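PDB 5LHJ: leucine aminopeptidase 2, chloroplastic from Streptomyces sp. BC16019, which acts in bottromycin maturation as the M17-family metalloaminopeptidase BotP and probably removes unsubstituted N-terminal amino acids from peptides. Local coordinates for residues A[386-391]-A[412-417]; A[367-372]-A[457-462]; A[419-424]-A[444-449]; A[405-410]-A[486-491]. All coordinates share one frame; numbering follows the deposited sequence.

Of the segments described, strand 367-372 comes first and opens contact 2, which closes at 457-462 and joins two parallel strands of the catalytic domain's central sheet. Two smaller loops nest inside it, one after the other. Contact 1 runs from 386-391 to 412-417 across one beta-alpha-beta unit, and contact 3 sets the loop at 419-424 against helix 440-449. Contact 4 starts at 405-410, within the loop of contact 1, and closes last, at 486-491. It therefore crosses contacts 1 and 2 and encloses contact 3. Contacts 1 and 2 share the sheet through neighbouring strands 386-390 and 458-462. Helix 440-449 packs on them, and contact 4 brings in helix 486-498.

Contact 1. Residues A[386-391]-A[412-417]; sequences TGALFT and CRLPLL
A388 and L389 pair in parallel with C412 and R413. Three backbone hydrogen bonds hold the strands. C412 N donates to G387 O, L389 N to C412 O, and L414 N to L389 O, each at 2.9 Å.

A longer polar arm extends the pairing. The R413 side chain, extended from CG to NE, reaches T391 at the end of the other strand. Its NH2 donates to T391 O at 2.7 Å, with the oxygen close to the guanidinium plane. Water 1 accepts from R413 NE and T391 N and donates to L414 O. R413 NH1 forms a salt bridge with D394.

Apolar contacts gather round the F390 ring. Its chi1 of -69° sets CG anti to the carbonyl carbon. F390 CZ lies 3.5 Å from L414 CB. L416 CD2 lies 3.9 Å from F390 CD2. P415 O sits at the ring edge. L414 CD1 also touches A388 CB at 3.9 Å.

The arrangement is a beta-alpha-beta crossover: strand 386-390, helix 394-407 and strand 410-413, with the two strands adjacent and parallel.

Contact 2. Residues A[367-372]-A[457-462]; sequences LVVDVA and PWAHLD
D370 reaches from strand 367-372 to both W458 and H460 on the neighbouring strand. The strands run parallel, their axes 4.7 Å apart at the closest. CB of D370 leaves on the sheet face that also carries V368, A372, W458 and H460. There chi1 of 80° puts CG between the backbone N and the carbonyl carbon. CG lies 3.4 Å from ND1 of H460. From it the two carboxylate oxygens part to different partners. OD1 accepts from H460 ND1 at 2.6 Å through its syn lone pair, and it sits at the imidazole edge near the ring plane. OD2 accepts from W458 NE1 at 3.0 Å. The indole N-H meets it nearly in line with the C-O bond, and the oxygen is tilted out of the indole plane. OD2 also lies 3.3 Å from H460 CB.

The backbone of D370 is bonded to the same strand. Its N donates to A459 O, and its O accepts from L461 N at 2.8 Å. V368 N donates to P457 O, A459 N to V368 O, and A372 N to L461 O. On the other face V369 and V371 pack beside A459 and L461. V371 CG2 and L461 CD1 are 4.2 Å apart. Strand 255-263 is hydrogen-bonded to the other edge of strand 367-372, and A372 packs on K261, a manganese-binding residue, although no metal is bound to this chain.

The carboxylate is buried, with one ring N-H on each oxygen. These donors would probably stabilise its negative charge, and both bonds should restrain the rotation of the two rings.

Contact 3. Residues A[419-424]-A[444-449]; sequences HERRNL and AALFLQ
E420 touches L446, its CB 3.6 Å from L446 CD1. The rest of its side chain bends away, and OE1 binds Q443.

R421 makes the polar contacts. Its CG sits anti to the carbonyl carbon (chi1 -69°), and the chain, extended from CG to NE, crosses L446 obliquely, CG near CD1 and NE near CD2. L446 CB lies over the centre of one guanidinium face, 3.9 Å above the plane. R421 NH2 donates to Q449 OE1 at 3.2 Å, approaching from above the amide carbonyl plane. R421 NH2 also bonds weakly to L446 O at 3.0 Å. Water 2 accepts from R421 NE and donates to Q449 OE1. NH1 forms a salt bridge with D450. An alanine here would probably leave D450 without its charged mate, deprive Q449 OE1 of a donor and open a gap over L446 CB.

L424 closes the segment from a 3-10 turn. Its CD1 lies 4.0 Å from L446 CB, and its CD2 lies 4.2 Å from F447 CB.

A445, L448 and Q449 of helix 440-449 pack on W458 and H460. The loop thus covers an outer helix of the alpha/beta catalytic domain, and the F447 side chain is about 10 Å from that of manganese-binding E345.

Contact 4. Residues A[405-410]-A[486-491]; sequences ERAGES and VRTLIE
A407 and R487 bring the two backbones closest, with CA atoms 5.6 Å apart, where helix 394-407 ends beside the start of helix 486-498. A407 CB packs on this first turn, 3.8 Å from R487 CB.

E409 lies just beyond the helix end. Its chi1 of -59° places CG anti to the carbonyl carbon, and the chain then extends to T488. OE1 accepts two bonds from that residue, both on its anti side. T488 OG1 donates to E409 OE1 at 2.7 Å, and T488 N to the same OE1 at 3.0 Å. OE2 takes a bond from A485 N and one from water 4, which also accepts from R487 N. R487 NH2 is 3.8 Å from E409 OE2, a long ion pair in which no N-H points at the oxygen. The carboxylate thus meets the N-terminal turn of helix 486-498, whose dipole would probably stabilise its charge. An alanine here would probably leave T488 N, T488 OG1 and A485 N without this acceptor.

The chain turns toward E409 through a Schellman motif. G408 has a positive phi of 74° and is the first residue to leave the helix.

One turn further along helix 486-498, E491 pairs with R406. R406 NE donates to E491 OE1 at 2.8 Å, nearly straight, in a salt bridge. The N-H comes down from above the carboxylate plane, and the two flat groups stand 74° apart. NH2 adds weak bonds to E491 O and OE1. Water 3 donates to E491 OE2 and, weakly, to R406 O.

Contact 1. Residues A[386-391]-A[412-417]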
# COMPACT_ATOMS: atom_id res chain seq x y z
N THR A 386 -12.17 23.83 -8.69
CA THR A 386 -11.42 24.87 -9.37
C THR A 386 -10.58 24.28 -10.49
O THR A 386 -9.85 23.30 -10.28
CB THR A 386 -10.53 25.62 -8.36
OG1 THR A 386 -11.37 26.25 -7.39
CG2 THR A 386 -9.69 26.68 -9.03
N GLY A 387 -10.68 24.85 -11.69
CA GLY A 387 -9.87 24.43 -12.83
C GLY A 387 -8.54 25.17 -12.87
O GLY A 387 -8.37 26.19 -12.19
N ALA A 388 -7.59 24.65 -13.65
CA ALA A 388 -6.28 25.28 -13.84
C ALA A 388 -6.22 25.90 -15.24
O ALA A 388 -6.63 25.25 -16.23
CB ALA A 388 -5.17 24.27 -13.64
N LEU A 389 -5.73 27.14 -15.31
CA LEU A 389 -5.56 27.88 -16.58
C LEU A 389 -4.07 28.11 -16.82
O LEU A 389 -3.38 28.62 -15.95
CB LEU A 389 -6.26 29.24 -16.50
CG LEU A 389 -5.92 30.29 -17.56
CD1 LEU A 389 -6.33 29.83 -18.96
CD2 LEU A 389 -6.57 31.61 -17.22
N PHE A 390 -3.60 27.76 -18.02
CA PHE A 390 -2.23 28.05 -18.45
C PHE A 390 -2.25 28.84 -19.74
O PHE A 390 -2.97 28.48 -20.67
CB PHE A 390 -1.46 26.77 -18.72
CG PHE A 390 -1.15 25.96 -17.49
CD1 PHE A 390 -2.05 25.02 -17.02
CD2 PHE A 390 0.07 26.11 -16.84
CE1 PHE A 390 -1.76 24.24 -15.91
CE2 PHE A 390 0.36 25.34 -15.72
CZ PHE A 390 -0.55 24.41 -15.25
N THR A 391 -1.44 29.91 -19.80
CA THR A 391 -1.20 30.62 -21.07
C THR A 391 0.02 31.52 -20.90
O THR A 391 0.19 32.10 -19.83
CB THR A 391 -2.40 31.47 -21.54
OG1 THR A 391 -2.06 32.19 -22.74
CG2 THR A 391 -2.84 32.46 -20.49
N CYS A 412 -7.93 29.00 -11.58
CA CYS A 412 -6.70 29.56 -11.06
C CYS A 412 -5.66 29.48 -12.17
O CYS A 412 -5.43 28.41 -12.71
CB CYS A 412 -6.20 28.74 -9.87
SG CYS A 412 -4.65 29.37 -9.20
N ARG A 413 -5.03 30.61 -12.50
CA ARG A 413 -3.89 30.59 -13.43
C ARG A 413 -2.66 29.98 -12.77
O ARG A 413 -2.24 30.44 -11.70
CB ARG A 413 -3.56 31.98 -13.96
CG ARG A 413 -2.60 31.94 -15.14
CD ARG A 413 -2.17 33.33 -15.52
NE ARG A 413 -1.29 33.32 -16.68
CZ ARG A 413 -0.75 34.40 -17.22
NH1 ARG A 413 -1.02 35.61 -16.71
NH2 ARG A 413 0.06 34.28 -18.27
N LEU A 414 -2.07 28.97 -13.40
CA LEU A 414 -0.79 28.44 -12.96
C LEU A 414 0.30 28.80 -13.97
O LEU A 414 0.02 28.95 -15.14
CB LEU A 414 -0.89 26.92 -12.77
CG LEU A 414 -1.88 26.46 -11.69
CD1 LEU A 414 -1.87 24.93 -11.63
CD2 LEU A 414 -1.53 27.04 -10.33
N PRO A 415 1.56 28.93 -13.50
CA PRO A 415 2.66 29.35 -14.36
C PRO A 415 3.24 28.25 -15.23
O PRO A 415 3.36 27.09 -14.80
CB PRO A 415 3.72 29.82 -13.35
CG PRO A 415 3.47 28.96 -12.16
CD PRO A 415 1.98 28.85 -12.10
N LEU A 416 3.63 28.62 -16.45
CA LEU A 416 4.40 27.74 -17.32
C LEU A 416 5.87 27.83 -16.89
O LEU A 416 6.67 28.51 -17.52
CB LEU A 416 4.21 28.14 -18.79
CG LEU A 416 2.79 27.86 -19.33
CD1 LEU A 416 2.46 28.73 -20.53
CD2 LEU A 416 2.64 26.39 -19.71
N LEU A 417 6.21 27.11 -15.82
CA LEU A 417 7.52 27.24 -15.18
C LEU A 417 8.63 26.67 -16.04
O LEU A 417 8.68 25.47 -16.30
CB LEU A 417 7.52 26.52 -13.83
CG LEU A 417 6.59 27.08 -12.75
CD1 LEU A 417 6.48 26.15 -11.56
CD2 LEU A 417 7.00 28.47 -12.29
O HOH W 1 -0.05 30.59 -17.33

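Contact 2. Residues A[367-372]-A[457-462]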
# COMPACT_ATOMS: atom_id res chain seq x y z
N LEU A 367 -6.07 32.06 -32.61
CA LEU A 367 -5.94 31.67 -31.20
C LEU A 367 -6.37 30.21 -31.07
O LEU A 367 -7.31 29.80 -31.73
CB LEU A 367 -6.83 32.55 -30.32
CG LEU A 367 -7.30 31.99 -28.96
CD1 LEU A 367 -6.15 31.97 -27.98
CD2 LEU A 367 -8.46 32.76 -28.37
N VAL A 368 -5.70 29.44 -30.22
CA VAL A 368 -6.12 28.06 -29.92
C VAL A 368 -6.31 27.87 -28.42
O VAL A 368 -5.43 28.21 -27.65
CB VAL A 368 -5.09 27.03 -30.45
CG1 VAL A 368 -5.49 25.60 -30.08
CG2 VAL A 368 -4.95 27.17 -31.96
N VAL A 369 -7.45 27.33 -28.02
CA VAL A 369 -7.73 27.03 -26.61
C VAL A 369 -8.01 25.54 -26.50
O VAL A 369 -8.88 25.03 -27.19
CB VAL A 369 -8.93 27.83 -26.07
CG1 VAL A 369 -9.27 27.42 -24.62
CG2 VAL A 369 -8.66 29.32 -26.15
N ASP A 370 -7.27 24.83 -25.64
CA ASP A 370 -7.59 23.42 -25.38
C ASP A 370 -8.25 23.27 -24.02
O ASP A 370 -7.97 24.04 -23.09
CB ASP A 370 -6.38 22.50 -25.56
CG ASP A 370 -5.45 22.51 -24.39
OD1 ASP A 370 -5.79 21.88 -23.34
OD2 ASP A 370 -4.37 23.10 -24.51
N VAL A 371 -9.14 22.29 -23.93
CA VAL A 371 -9.88 21.97 -22.72
C VAL A 371 -9.78 20.47 -22.51
O VAL A 371 -10.10 19.69 -23.42
CB VAL A 371 -11.38 22.36 -22.83
CG1 VAL A 371 -12.08 22.20 -21.49
CG2 VAL A 371 -11.54 23.79 -23.33
N ALA A 372 -9.32 20.07 -21.33
CA ALA A 372 -9.04 18.66 -21.08
C ALA A 372 -9.10 18.32 -19.61
O ALA A 372 -8.67 19.10 -18.76
CB ALA A 372 -7.68 18.30 -21.65
N PRO A 457 -1.22 32.50 -30.30
CA PRO A 457 -1.68 32.59 -28.92
C PRO A 457 -2.47 31.36 -28.51
O PRO A 457 -3.26 30.83 -29.30
CB PRO A 457 -2.58 33.84 -28.90
CG PRO A 457 -2.12 34.65 -30.05
CD PRO A 457 -1.62 33.69 -31.09
N TRP A 458 -2.24 30.90 -27.28
CA TRP A 458 -2.78 29.63 -26.82
C TRP A 458 -3.08 29.66 -25.34
O TRP A 458 -2.34 30.28 -24.56
CB TRP A 458 -1.79 28.51 -27.16
CG TRP A 458 -1.93 27.21 -26.41
CD1 TRP A 458 -2.84 26.20 -26.63
CD2 TRP A 458 -1.11 26.78 -25.32
NE1 TRP A 458 -2.63 25.18 -25.73
CE2 TRP A 458 -1.57 25.51 -24.92
CE3 TRP A 458 -0.03 27.36 -24.63
CZ2 TRP A 458 -0.98 24.80 -23.87
CZ3 TRP A 458 0.55 26.65 -23.57
CH2 TRP A 458 0.07 25.39 -23.21
N ALA A 459 -4.17 29.00 -24.96
CA ALA A 459 -4.50 28.75 -23.57
C ALA A 459 -4.92 27.29 -23.39
O ALA A 459 -5.50 26.68 -24.29
CB ALA A 459 -5.61 29.68 -23.08
N HIS A 460 -4.63 26.76 -22.20
CA HIS A 460 -4.93 25.38 -21.84
C HIS A 460 -5.73 25.39 -20.54
O HIS A 460 -5.31 26.00 -19.54
CB HIS A 460 -3.60 24.62 -21.70
CG HIS A 460 -3.67 23.37 -20.88
ND1 HIS A 460 -4.50 22.31 -21.18
CD2 HIS A 460 -2.98 22.99 -19.78
CE1 HIS A 460 -4.34 21.35 -20.29
NE2 HIS A 460 -3.40 21.73 -19.44
N LEU A 461 -6.89 24.72 -20.56
CA LEU A 461 -7.75 24.59 -19.38
C LEU A 461 -7.74 23.14 -18.91
O LEU A 461 -8.20 22.26 -19.62
CB LEU A 461 -9.18 24.99 -19.72
CG LEU A 461 -9.45 26.37 -20.31
CD1 LEU A 461 -10.96 26.67 -20.35
CD2 LEU A 461 -8.76 27.43 -19.51
N ASP A 462 -7.19 22.90 -17.72
CA ASP A 462 -7.15 21.55 -17.14
C ASP A 462 -8.30 21.46 -16.14
O ASP A 462 -8.27 22.11 -15.09
CB ASP A 462 -5.79 21.29 -16.48
CG ASP A 462 -5.60 19.83 -16.04
OD1 ASP A 462 -6.56 19.02 -15.98
OD2 ASP A 462 -4.43 19.48 -15.73

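Contact 3. Residues A[419-424]-A[444-449]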
# COMPACT_ATOMS: atom_id res chain seq x y z
N HIS A 419 11.68 26.05 -15.36
CA HIS A 419 12.46 25.03 -14.66
C HIS A 419 11.79 23.64 -14.59
O HIS A 419 12.47 22.65 -14.30
CB HIS A 419 12.91 25.50 -13.27
CG HIS A 419 11.79 25.77 -12.31
ND1 HIS A 419 11.43 27.04 -11.92
CD2 HIS A 419 10.99 24.92 -11.62
CE1 HIS A 419 10.45 26.97 -11.04
NE2 HIS A 419 10.16 25.69 -10.84
N GLU A 420 10.49 23.55 -14.88
CA GLU A 420 9.86 22.23 -14.98
C GLU A 420 10.09 21.52 -16.32
O GLU A 420 9.80 20.32 -16.44
CB GLU A 420 8.36 22.32 -14.66
CG GLU A 420 8.09 22.50 -13.17
CD GLU A 420 8.53 21.31 -12.32
OE1 GLU A 420 8.42 20.16 -12.77
OE2 GLU A 420 9.01 21.53 -11.20
N ARG A 421 10.60 22.24 -17.32
CA ARG A 421 10.90 21.61 -18.61
C ARG A 421 11.97 20.53 -18.49
O ARG A 421 11.97 19.58 -19.28
CB ARG A 421 11.29 22.63 -19.68
CG ARG A 421 10.13 23.51 -20.10
CD ARG A 421 10.40 24.32 -21.36
NE ARG A 421 9.14 24.60 -22.03
CZ ARG A 421 8.44 23.73 -22.78
NH1 ARG A 421 8.89 22.50 -23.00
NH2 ARG A 421 7.28 24.11 -23.30
N ARG A 422 12.84 20.63 -17.49
CA ARG A 422 13.83 19.58 -17.29
C ARG A 422 13.18 18.22 -16.98
O ARG A 422 13.77 17.18 -17.25
CB ARG A 422 14.81 19.94 -16.19
CG ARG A 422 14.22 19.86 -14.81
CD ARG A 422 15.14 20.54 -13.80
NE ARG A 422 14.92 19.94 -12.50
CZ ARG A 422 13.88 20.17 -11.71
NH1 ARG A 422 12.91 21.03 -12.01
NH2 ARG A 422 13.83 19.52 -10.57
N ASN A 423 11.97 18.25 -16.42
CA ASN A 423 11.21 17.03 -16.16
C ASN A 423 10.49 16.43 -17.36
O ASN A 423 9.85 15.39 -17.22
CB ASN A 423 10.26 17.25 -14.98
CG ASN A 423 11.01 17.30 -13.67
OD1 ASN A 423 12.02 16.59 -13.49
ND2 ASN A 423 10.56 18.14 -12.75
N LEU A 424 10.58 17.07 -18.51
CA LEU A 424 10.14 16.49 -19.77
C LEU A 424 11.25 15.64 -20.46
O LEU A 424 10.97 14.96 -21.43
CB LEU A 424 9.66 17.59 -20.71
CG LEU A 424 8.43 18.40 -20.27
CD1 LEU A 424 8.10 19.44 -21.32
CD2 LEU A 424 7.25 17.49 -20.02
N ALA A 444 2.50 18.83 -17.78
CA ALA A 444 1.56 18.51 -18.88
C ALA A 444 1.29 19.73 -19.76
O ALA A 444 1.20 19.62 -20.99
CB ALA A 444 0.25 17.95 -18.34
N ALA A 445 1.17 20.90 -19.14
CA ALA A 445 0.94 22.15 -19.85
C ALA A 445 2.15 22.48 -20.74
O ALA A 445 1.99 22.85 -21.90
CB ALA A 445 0.65 23.28 -18.87
N LEU A 446 3.36 22.33 -20.18
CA LEU A 446 4.60 22.52 -20.94
C LEU A 446 4.73 21.54 -22.12
O LEU A 446 5.18 21.90 -23.21
CB LEU A 446 5.82 22.41 -20.02
CG LEU A 446 5.92 23.50 -18.94
CD1 LEU A 446 6.91 23.12 -17.85
CD2 LEU A 446 6.29 24.84 -19.56
N PHE A 447 4.36 20.28 -21.88
CA PHE A 447 4.30 19.25 -22.91
C PHE A 447 3.42 19.72 -24.08
O PHE A 447 3.86 19.68 -25.25
CB PHE A 447 3.79 17.93 -22.28
CG PHE A 447 3.72 16.76 -23.21
CD1 PHE A 447 2.71 16.67 -24.18
CD2 PHE A 447 4.61 15.70 -23.09
CE1 PHE A 447 2.63 15.58 -25.03
CE2 PHE A 447 4.52 14.59 -23.92
CZ PHE A 447 3.53 14.54 -24.90
N LEU A 448 2.20 20.14 -23.77
CA LEU A 448 1.27 20.61 -24.81
C LEU A 448 1.79 21.85 -25.54
O LEU A 448 1.63 21.98 -26.76
CB LEU A 448 -0.10 20.93 -24.21
CG LEU A 448 -0.89 19.78 -23.58
CD1 LEU A 448 -2.18 20.33 -22.99
CD2 LEU A 448 -1.20 18.68 -24.58
N GLN A 449 2.42 22.75 -24.79
CA GLN A 449 2.96 23.98 -25.37
C GLN A 449 3.90 23.71 -26.55
O GLN A 449 3.89 24.47 -27.51
CB GLN A 449 3.67 24.81 -24.31
CG GLN A 449 4.08 26.20 -24.78
CD GLN A 449 4.70 27.04 -23.67
OE1 GLN A 449 5.26 26.50 -22.72
NE2 GLN A 449 4.61 28.36 -23.81
O HOH W 2 7.82 27.17 -21.87

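Contact 4. Residues A[405-410]-A[486-491]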
# COMPACT_ATOMS: atom_id res chain seq x y z
N GLU A 405 -15.42 34.45 -14.24
CA GLU A 405 -16.10 35.21 -13.17
C GLU A 405 -17.55 35.54 -13.55
O GLU A 405 -18.46 35.35 -12.74
CB GLU A 405 -15.33 36.48 -12.83
CG GLU A 405 -14.02 36.18 -12.12
CD GLU A 405 -13.01 37.33 -12.19
OE1 GLU A 405 -13.35 38.44 -12.66
OE2 GLU A 405 -11.85 37.11 -11.76
N ARG A 406 -17.77 35.98 -14.78
CA ARG A 406 -19.13 36.20 -15.29
C ARG A 406 -19.99 34.93 -15.26
O ARG A 406 -21.17 34.97 -14.92
CB ARG A 406 -19.11 36.80 -16.70
CG ARG A 406 -18.54 38.21 -16.75
CD ARG A 406 -18.82 38.92 -18.06
NE ARG A 406 -18.22 38.26 -19.23
CZ ARG A 406 -16.95 38.35 -19.61
NH1 ARG A 406 -16.05 39.04 -18.91
NH2 ARG A 406 -16.55 37.70 -20.70
N ALA A 407 -19.36 33.80 -15.60
CA ALA A 407 -20.03 32.51 -15.65
C ALA A 407 -20.22 31.84 -14.29
O ALA A 407 -20.97 30.88 -14.19
CB ALA A 407 -19.28 31.58 -16.59
N GLY A 408 -19.53 32.31 -13.26
CA GLY A 408 -19.57 31.68 -11.94
C GLY A 408 -18.79 30.36 -11.86
O GLY A 408 -19.16 29.47 -11.10
N GLU A 409 -17.72 30.25 -12.64
CA GLU A 409 -16.86 29.05 -12.63
C GLU A 409 -15.48 29.46 -12.11
O GLU A 409 -14.95 30.51 -12.47
CB GLU A 409 -16.77 28.43 -14.02
CG GLU A 409 -18.14 28.02 -14.54
CD GLU A 409 -18.10 27.12 -15.77
OE1 GLU A 409 -17.58 27.53 -16.83
OE2 GLU A 409 -18.65 25.99 -15.68
N SER A 410 -14.91 28.62 -11.26
CA SER A 410 -13.64 28.94 -10.59
C SER A 410 -12.43 28.38 -11.35
O SER A 410 -12.32 27.17 -11.58
CB SER A 410 -13.68 28.38 -9.17
OG SER A 410 -12.46 28.62 -8.50
N VAL A 486 -18.21 24.98 -20.01
CA VAL A 486 -19.09 25.38 -21.12
C VAL A 486 -19.38 26.88 -21.06
O VAL A 486 -19.17 27.61 -22.03
CB VAL A 486 -20.42 24.58 -21.15
CG1 VAL A 486 -21.37 25.16 -22.19
CG2 VAL A 486 -20.15 23.11 -21.46
N ARG A 487 -19.82 27.35 -19.91
CA ARG A 487 -20.19 28.75 -19.79
C ARG A 487 -18.98 29.69 -19.79
O ARG A 487 -19.06 30.79 -20.36
CB ARG A 487 -21.11 28.95 -18.59
CG ARG A 487 -22.51 28.46 -18.94
CD ARG A 487 -23.46 28.51 -17.76
NE ARG A 487 -23.05 27.45 -16.86
CZ ARG A 487 -22.74 27.56 -15.58
NH1 ARG A 487 -22.87 28.70 -14.91
NH2 ARG A 487 -22.35 26.46 -14.94
N THR A 488 -17.85 29.26 -19.23
CA THR A 488 -16.59 30.01 -19.39
C THR A 488 -16.20 30.16 -20.86
O THR A 488 -15.84 31.25 -21.30
CB THR A 488 -15.44 29.40 -18.57
OG1 THR A 488 -15.76 29.47 -17.17
CG2 THR A 488 -14.13 30.13 -18.81
N LEU A 489 -16.27 29.07 -21.62
CA LEU A 489 -15.95 29.12 -23.05
C LEU A 489 -16.87 30.08 -23.79
O LEU A 489 -16.40 30.89 -24.59
CB LEU A 489 -16.03 27.74 -23.70
CG LEU A 489 -14.92 26.74 -23.40
CD1 LEU A 489 -15.30 25.42 -24.06
CD2 LEU A 489 -13.54 27.20 -23.85
N ILE A 490 -18.17 30.00 -23.53
CA ILE A 490 -19.12 30.89 -24.18
C ILE A 490 -18.82 32.36 -23.85
O ILE A 490 -18.77 33.19 -24.76
CB ILE A 490 -20.59 30.55 -23.83
CG1 ILE A 490 -20.97 29.19 -24.42
CG2 ILE A 490 -21.54 31.63 -24.35
CD1 ILE A 490 -22.29 28.65 -23.91
N GLU A 491 -18.59 32.67 -22.58
CA GLU A 491 -18.24 34.05 -22.21
C GLU A 491 -16.90 34.52 -22.80
O GLU A 491 -16.76 35.70 -23.18
CB GLU A 491 -18.28 34.23 -20.69
CG GLU A 491 -19.69 34.29 -20.14
CD GLU A 491 -20.44 35.58 -20.50
OE1 GLU A 491 -19.82 36.59 -20.89
OE2 GLU A 491 -21.69 35.58 -20.39
O HOH W 3 -22.38 34.77 -17.74
O HOH W 4 -20.51 25.59 -17.59